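Local coordinates for putative uncharacterized protein (Emericella nidulans, PDB 3PGB) that probably oxidises primary amines to aldehydes, as a copper- and topaquinone-containing amine oxidase, at residues Leu380-Ala385 and Leu536-Asp541; Met531-Leu536 and Gly695-Pro700. All blocks are in the same frame, centred on the assembly; numbering follows the deposited sequence.

Contact 1: Leu380-Ala385 and Leu536-Asp541; sequences LGLQEA and LNFKAD. With CA (calcium ion), chain F.
Gln383 N gives its hydrogen to Asn537 O at 2.7 Å, and Asn537 N in turn bonds to Glu384 O, one residue further along, at 2.9 Å. Two residues thus sit opposite one: a classic beta bulge, with the backbone of Gln383 turned to phi/psi -113°/-41°. Beyond it, Gly381 and Lys539 form a regular antiparallel hydrogen-bonded pair, with Lys539 N to Gly381 O at 3.0 Å. The two strands belong to the large beta-sandwich of the copper amine oxidase enzyme domain, and their side chains divide between its faces. On one, Leu382 lays CD1 over the Phe538 ring, 4.3 Å from its centroid, a CH-pi contact; Leu380 CD1 against Ala540 CB and Ala385 CB against Leu536 CD2 extend the apolar packing. Tyr490 and Phe488 of strand 486-492 pack on this row. On the face of Asn537 and Lys539, the bent chain of Gln383, which points toward the partner strand, crosses Lys539, CG lying 3.7 Å from Lys539 CB; Gln383 OE1 then accepts from Ser658 N, while the extended lysine reaches Glu379 and Pro656 O. At the strand's far end Asp541 OD1 binds calcium at 2.4 Å, in a site completed by Phe542, Asp543, Asp687, Leu688 and a water.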
loop_
_atom_site.group_PDB
_atom_site.type_symbol
_atom_site.label_atom_id
_atom_site.label_comp_id
_atom_site.label_asym_id
_atom_site.label_seq_id
_atom_site.Cartn_x
_atom_site.Cartn_y
_atom_site.Cartn_z
ATOM N N LEU A 380 -18.591 9.482 5.941
ATOM C CA LEU A 380 -17.528 9.000 5.055
ATOM C C LEU A 380 -18.192 8.227 3.917
ATOM O O LEU A 380 -18.967 7.313 4.165
ATOM C CB LEU A 380 -16.563 8.093 5.823
ATOM C CG LEU A 380 -15.316 7.526 5.124
ATOM C CD1 LEU A 380 -14.432 8.613 4.532
ATOM C CD2 LEU A 380 -14.503 6.677 6.111
ATOM N N GLY A 381 -17.919 8.592 2.673
ATOM C CA GLY A 381 -18.580 7.902 1.563
ATOM C C GLY A 381 -18.139 8.299 0.174
ATOM O O GLY A 381 -17.699 9.420 -0.050
ATOM N N LEU A 382 -18.252 7.358 -0.757
ATOM C CA LEU A 382 -17.984 7.626 -2.172
ATOM C C LEU A 382 -18.890 8.753 -2.676
ATOM O O LEU A 382 -20.070 8.833 -2.323
ATOM C CB LEU A 382 -18.204 6.360 -3.007
ATOM C CG LEU A 382 -17.972 6.454 -4.518
ATOM C CD1 LEU A 382 -16.569 6.986 -4.846
ATOM C CD2 LEU A 382 -18.205 5.087 -5.166
ATOM N N GLN A 383 -18.316 9.635 -3.480
ATOM C CA GLN A 383 -19.040 10.783 -4.007
ATOM C C GLN A 383 -19.231 10.704 -5.515
ATOM O O GLN A 383 -20.299 11.048 -6.019
ATOM C CB GLN A 383 -18.303 12.059 -3.637
ATOM C CG GLN A 383 -18.332 12.336 -2.157
ATOM C CD GLN A 383 -19.714 12.669 -1.696
ATOM O OE1 GLN A 383 -20.248 13.713 -2.052
ATOM N NE2 GLN A 383 -20.325 11.771 -0.933
ATOM N N GLU A 384 -18.193 10.259 -6.223
ATOM C CA GLU A 384 -18.267 10.034 -7.664
ATOM C C GLU A 384 -17.018 9.272 -8.123
ATOM O O GLU A 384 -15.991 9.283 -7.439
ATOM C CB GLU A 384 -18.383 11.383 -8.394
ATOM C CG GLU A 384 -18.504 11.324 -9.909
ATOM C CD GLU A 384 -19.772 10.651 -10.369
ATOM O OE1 GLU A 384 -19.841 9.405 -10.332
ATOM O OE2 GLU A 384 -20.697 11.371 -10.793
ATOM N N ALA A 385 -17.118 8.606 -9.271
ATOM C CA ALA A 385 -15.967 7.942 -9.889
ATOM C C ALA A 385 -15.785 8.465 -11.303
ATOM O O ALA A 385 -16.732 8.477 -12.090
ATOM C CB ALA A 385 -16.164 6.432 -9.915
ATOM N N LEU A 536 -11.595 8.636 -7.937
ATOM C CA LEU A 536 -12.793 8.396 -7.144
ATOM C C LEU A 536 -12.770 9.308 -5.933
ATOM O O LEU A 536 -11.841 9.249 -5.137
ATOM C CB LEU A 536 -12.867 6.930 -6.711
ATOM C CG LEU A 536 -12.968 5.913 -7.857
ATOM C CD1 LEU A 536 -11.595 5.426 -8.277
ATOM C CD2 LEU A 536 -13.842 4.734 -7.456
ATOM N N ASN A 537 -13.791 10.154 -5.806
ATOM C CA ASN A 537 -13.836 11.181 -4.752
ATOM C C ASN A 537 -14.577 10.678 -3.533
ATOM O O ASN A 537 -15.646 10.094 -3.660
ATOM C CB ASN A 537 -14.512 12.464 -5.256
ATOM C CG ASN A 537 -14.275 13.657 -4.331
ATOM O OD1 ASN A 537 -15.209 14.188 -3.712
ATOM N ND2 ASN A 537 -13.021 14.077 -4.227
ATOM N N PHE A 538 -14.010 10.929 -2.356
ATOM C CA PHE A 538 -14.609 10.515 -1.092
ATOM C C PHE A 538 -14.797 11.711 -0.176
ATOM O O PHE A 538 -13.898 12.544 -0.053
ATOM C CB PHE A 538 -13.719 9.483 -0.401
ATOM C CG PHE A 538 -13.791 8.110 -1.009
ATOM C CD1 PHE A 538 -12.990 7.772 -2.083
ATOM C CD2 PHE A 538 -14.645 7.156 -0.492
ATOM C CE1 PHE A 538 -13.049 6.502 -2.640
ATOM C CE2 PHE A 538 -14.712 5.887 -1.042
ATOM C CZ PHE A 538 -13.917 5.559 -2.114
ATOM N N LYS A 539 -15.961 11.791 0.470
ATOM C CA LYS A 539 -16.230 12.830 1.463
ATOM C C LYS A 539 -15.871 12.320 2.860
ATOM O O LYS A 539 -16.394 11.299 3.304
ATOM C CB LYS A 539 -17.698 13.235 1.416
ATOM C CG LYS A 539 -18.061 14.409 2.323
ATOM C CD LYS A 539 -19.551 14.672 2.290
ATOM C CE LYS A 539 -19.932 15.870 3.127
ATOM N NZ LYS A 539 -21.407 16.129 3.088
ATOM N N ALA A 540 -14.972 13.034 3.537
ATOM C CA ALA A 540 -14.551 12.696 4.892
ATOM C C ALA A 540 -14.852 13.869 5.828
ATOM O O ALA A 540 -14.047 14.785 5.971
ATOM C CB ALA A 540 -13.066 12.353 4.912
ATOM N N ASP A 541 -16.024 13.841 6.456
ATOM C CA ASP A 541 -16.437 14.910 7.360
ATOM C C ASP A 541 -15.922 14.643 8.769
ATOM O O ASP A 541 -16.692 14.271 9.659
ATOM C CB ASP A 541 -17.967 15.051 7.359
ATOM C CG ASP A 541 -18.449 16.268 8.135
ATOM O OD1 ASP A 541 -17.617 17.064 8.617
ATOM O OD2 ASP A 541 -19.677 16.426 8.274
HETATM CA CA CA F . -16.300 18.463 10.002
HETATM O O HOH W 1 -14.422 19.615 11.232
#

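Contact 2: Met531-Leu536 and Gly695-Pro700. With CU (copper (II) ion), chain D.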
loop_
_atom_site.group_PDB
_atom_site.type_symbol
_atom_site.label_atom_id
_atom_site.label_comp_id
_atom_site.label_asym_id
_atom_site.label_seq_id
_atom_site.Cartn_x
_atom_site.Cartn_y
_atom_site.Cartn_z
ATOM N N MET A 531 -5.667 4.220 -22.606
ATOM C CA MET A 531 -5.222 4.826 -21.358
ATOM C C MET A 531 -6.370 5.556 -20.692
ATOM O O MET A 531 -7.247 6.077 -21.371
ATOM C CB MET A 531 -4.052 5.786 -21.600
ATOM C CG MET A 531 -4.342 6.944 -22.541
ATOM S SD MET A 531 -2.880 7.944 -22.895
ATOM C CE MET A 531 -2.469 8.542 -21.249
ATOM N N HIS A 532 -6.373 5.575 -19.364
ATOM C CA HIS A 532 -7.395 6.303 -18.622
ATOM C C HIS A 532 -6.974 6.565 -17.183
ATOM O O HIS A 532 -6.173 5.819 -16.615
ATOM C CB HIS A 532 -8.736 5.553 -18.650
ATOM C CG HIS A 532 -8.656 4.145 -18.146
ATOM N ND1 HIS A 532 -8.344 3.079 -18.960
ATOM C CD2 HIS A 532 -8.839 3.630 -16.906
ATOM C CE1 HIS A 532 -8.333 1.970 -18.242
ATOM N NE2 HIS A 532 -8.635 2.274 -16.994
ATOM N N ASP A 533 -7.506 7.642 -16.609
ATOM C CA ASP A 533 -7.332 7.927 -15.191
ATOM C C ASP A 533 -8.592 7.522 -14.431
ATOM O O ASP A 533 -9.709 7.898 -14.808
ATOM C CB ASP A 533 -7.057 9.414 -14.954
ATOM C CG ASP A 533 -5.596 9.797 -15.167
ATOM O OD1 ASP A 533 -4.757 8.925 -15.501
ATOM O OD2 ASP A 533 -5.289 10.998 -14.991
ATOM N N HIS A 534 -8.406 6.734 -13.379
ATOM C CA HIS A 534 -9.456 6.489 -12.414
ATOM C C HIS A 534 -9.284 7.535 -11.334
ATOM O O HIS A 534 -8.194 7.662 -10.763
ATOM C CB HIS A 534 -9.313 5.116 -11.769
ATOM C CG HIS A 534 -9.596 3.972 -12.688
ATOM N ND1 HIS A 534 -10.873 3.541 -12.967
ATOM C CD2 HIS A 534 -8.762 3.146 -13.359
ATOM C CE1 HIS A 534 -10.814 2.507 -13.785
ATOM N NE2 HIS A 534 -9.544 2.245 -14.037
ATOM N N VAL A 535 -10.338 8.293 -11.059
ATOM C CA VAL A 535 -10.329 9.192 -9.916
ATOM C C VAL A 535 -11.656 9.013 -9.211
ATOM O O VAL A 535 -12.707 9.180 -9.825
ATOM C CB VAL A 535 -10.127 10.675 -10.317
ATOM C CG1 VAL A 535 -9.940 11.529 -9.079
ATOM C CG2 VAL A 535 -8.935 10.835 -11.246
ATOM N N LEU A 536 -11.595 8.636 -7.937
ATOM C CA LEU A 536 -12.793 8.396 -7.144
ATOM C C LEU A 536 -12.770 9.308 -5.933
ATOM O O LEU A 536 -11.841 9.249 -5.137
ATOM C CB LEU A 536 -12.867 6.930 -6.711
ATOM C CG LEU A 536 -12.968 5.913 -7.857
ATOM C CD1 LEU A 536 -11.595 5.426 -8.277
ATOM C CD2 LEU A 536 -13.842 4.734 -7.456
ATOM N N GLY A 695 -7.268 7.157 -6.688
ATOM C CA GLY A 695 -7.152 7.093 -8.138
ATOM C C GLY A 695 -5.906 6.417 -8.671
ATOM O O GLY A 695 -4.976 6.138 -7.920
ATOM N N MET A 696 -5.905 6.168 -9.981
ATOM C CA MET A 696 -4.841 5.428 -10.663
ATOM C C MET A 696 -4.655 5.952 -12.077
ATOM O O MET A 696 -5.629 6.336 -12.721
ATOM C CB MET A 696 -5.232 3.963 -10.808
ATOM C CG MET A 696 -5.337 3.176 -9.531
ATOM S SD MET A 696 -6.765 2.070 -9.577
ATOM C CE MET A 696 -7.983 3.050 -8.688
ATOM N N HIS A 697 -3.414 5.940 -12.562
ATOM C CA HIS A 697 -3.146 6.131 -13.977
ATOM C C HIS A 697 -3.030 4.737 -14.569
ATOM O O HIS A 697 -2.135 3.975 -14.197
ATOM C CB HIS A 697 -1.846 6.904 -14.209
ATOM C CG HIS A 697 -1.802 8.236 -13.531
ATOM N ND1 HIS A 697 -2.567 9.308 -13.937
ATOM C CD2 HIS A 697 -1.071 8.673 -12.479
ATOM C CE1 HIS A 697 -2.316 10.344 -13.157
ATOM N NE2 HIS A 697 -1.408 9.987 -12.268
ATOM N N HIS A 698 -3.935 4.403 -15.482
ATOM C CA HIS A 698 -4.027 3.047 -16.002
ATOM C C HIS A 698 -3.797 3.031 -17.506
ATOM O O HIS A 698 -4.649 3.476 -18.281
ATOM C CB HIS A 698 -5.387 2.446 -15.644
ATOM C CG HIS A 698 -5.473 0.963 -15.849
ATOM N ND1 HIS A 698 -6.668 0.278 -15.811
ATOM C CD2 HIS A 698 -4.518 0.039 -16.105
ATOM C CE1 HIS A 698 -6.444 -1.005 -16.026
ATOM N NE2 HIS A 698 -5.148 -1.178 -16.207
ATOM N N VAL A 699 -2.623 2.536 -17.899
ATOM C CA VAL A 699 -2.296 2.275 -19.290
ATOM C C VAL A 699 -2.253 0.758 -19.464
ATOM O O VAL A 699 -1.199 0.149 -19.311
ATOM C CB VAL A 699 -0.936 2.898 -19.678
ATOM C CG1 VAL A 699 -0.677 2.718 -21.174
ATOM C CG2 VAL A 699 -0.902 4.372 -19.301
ATOM N N PRO A 700 -3.408 0.138 -19.774
ATOM C CA PRO A 700 -3.476 -1.316 -19.784
ATOM C C PRO A 700 -2.479 -1.985 -20.721
ATOM O O PRO A 700 -2.329 -1.558 -21.875
ATOM C CB PRO A 700 -4.906 -1.592 -20.255
ATOM C CG PRO A 700 -5.647 -0.400 -19.882
ATOM C CD PRO A 700 -4.707 0.717 -20.156
HETATM CU CU CU D . -8.469 1.053 -15.371
HETATM O O HOH W 2 -10.132 -0.672 -16.013
#
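The type 2 copper site is built on two neighbouring antiparallel strands, with His532 and His534 from an HXH pair on one and His698 on the other. His532 NE2 and His698 ND1 each hold copper at 2.0 Å, His534 NE2 does so at 2.1 Å, and a water lies further off at 2.5 Å. Backbone bonds fix the spacing: His532 and His698 exchange N-H and C=O in both directions, so two ligands sit directly across from each other on one face. His532 places CG between its backbone N and carbonyl carbon (chi1 56°), a crowded position that brings its ring alongside His698. His698 CB lies over one face of that ring, 3.9 Å from the centroid, a CH-pi contact. With CG of His698 anti to the backbone N (chi1 -167°), the ring is carried to the metal, and its own rotation presents ND1, while NE2 is bonded to Asp704. Beside the metal ligands, Met696 CE packs 3.9 Å from His534 CB. The opposite face carries Asp533 and His697: His697 ND1 donates to Asp533 OD1 at 2.7 Å, approaching from 43° above the carboxylate plane. Asp533 OD2 is also bonded to Thr628, and His697 NE2 to Asn594 O of the second subunit, which brings the dimer interface to the back of the metal-bearing strands. Three histidines, two bound through NE2 and one through ND1, with solvent nearby, are the signature of the copper site in copper/topaquinone amine oxidases.

In the fold
From the N terminus, strand 374-389 comes first, and contact 1 closes a loop of 150 residues between it and strand 532-542, a loop that includes the topaquinone position Tyr484 and Asp403, the predicted proton acceptor. Contact 2 then closes a loop of 158 residues, without helix, from residues 531-536 to residues 695-700 on strand 686-698. The closures cross: 531-536 lies between the two segments of contact 1, and 536-541 between those of contact 2; they share Leu536. Strand 532-542 is therefore the middle of three neighbouring strands, tied to 374-389 in contact 1 and to 686-698 in contact 2. The centres of the two contacts lie about 17 Å apart, with copper at the strand's beginning and calcium towards its end.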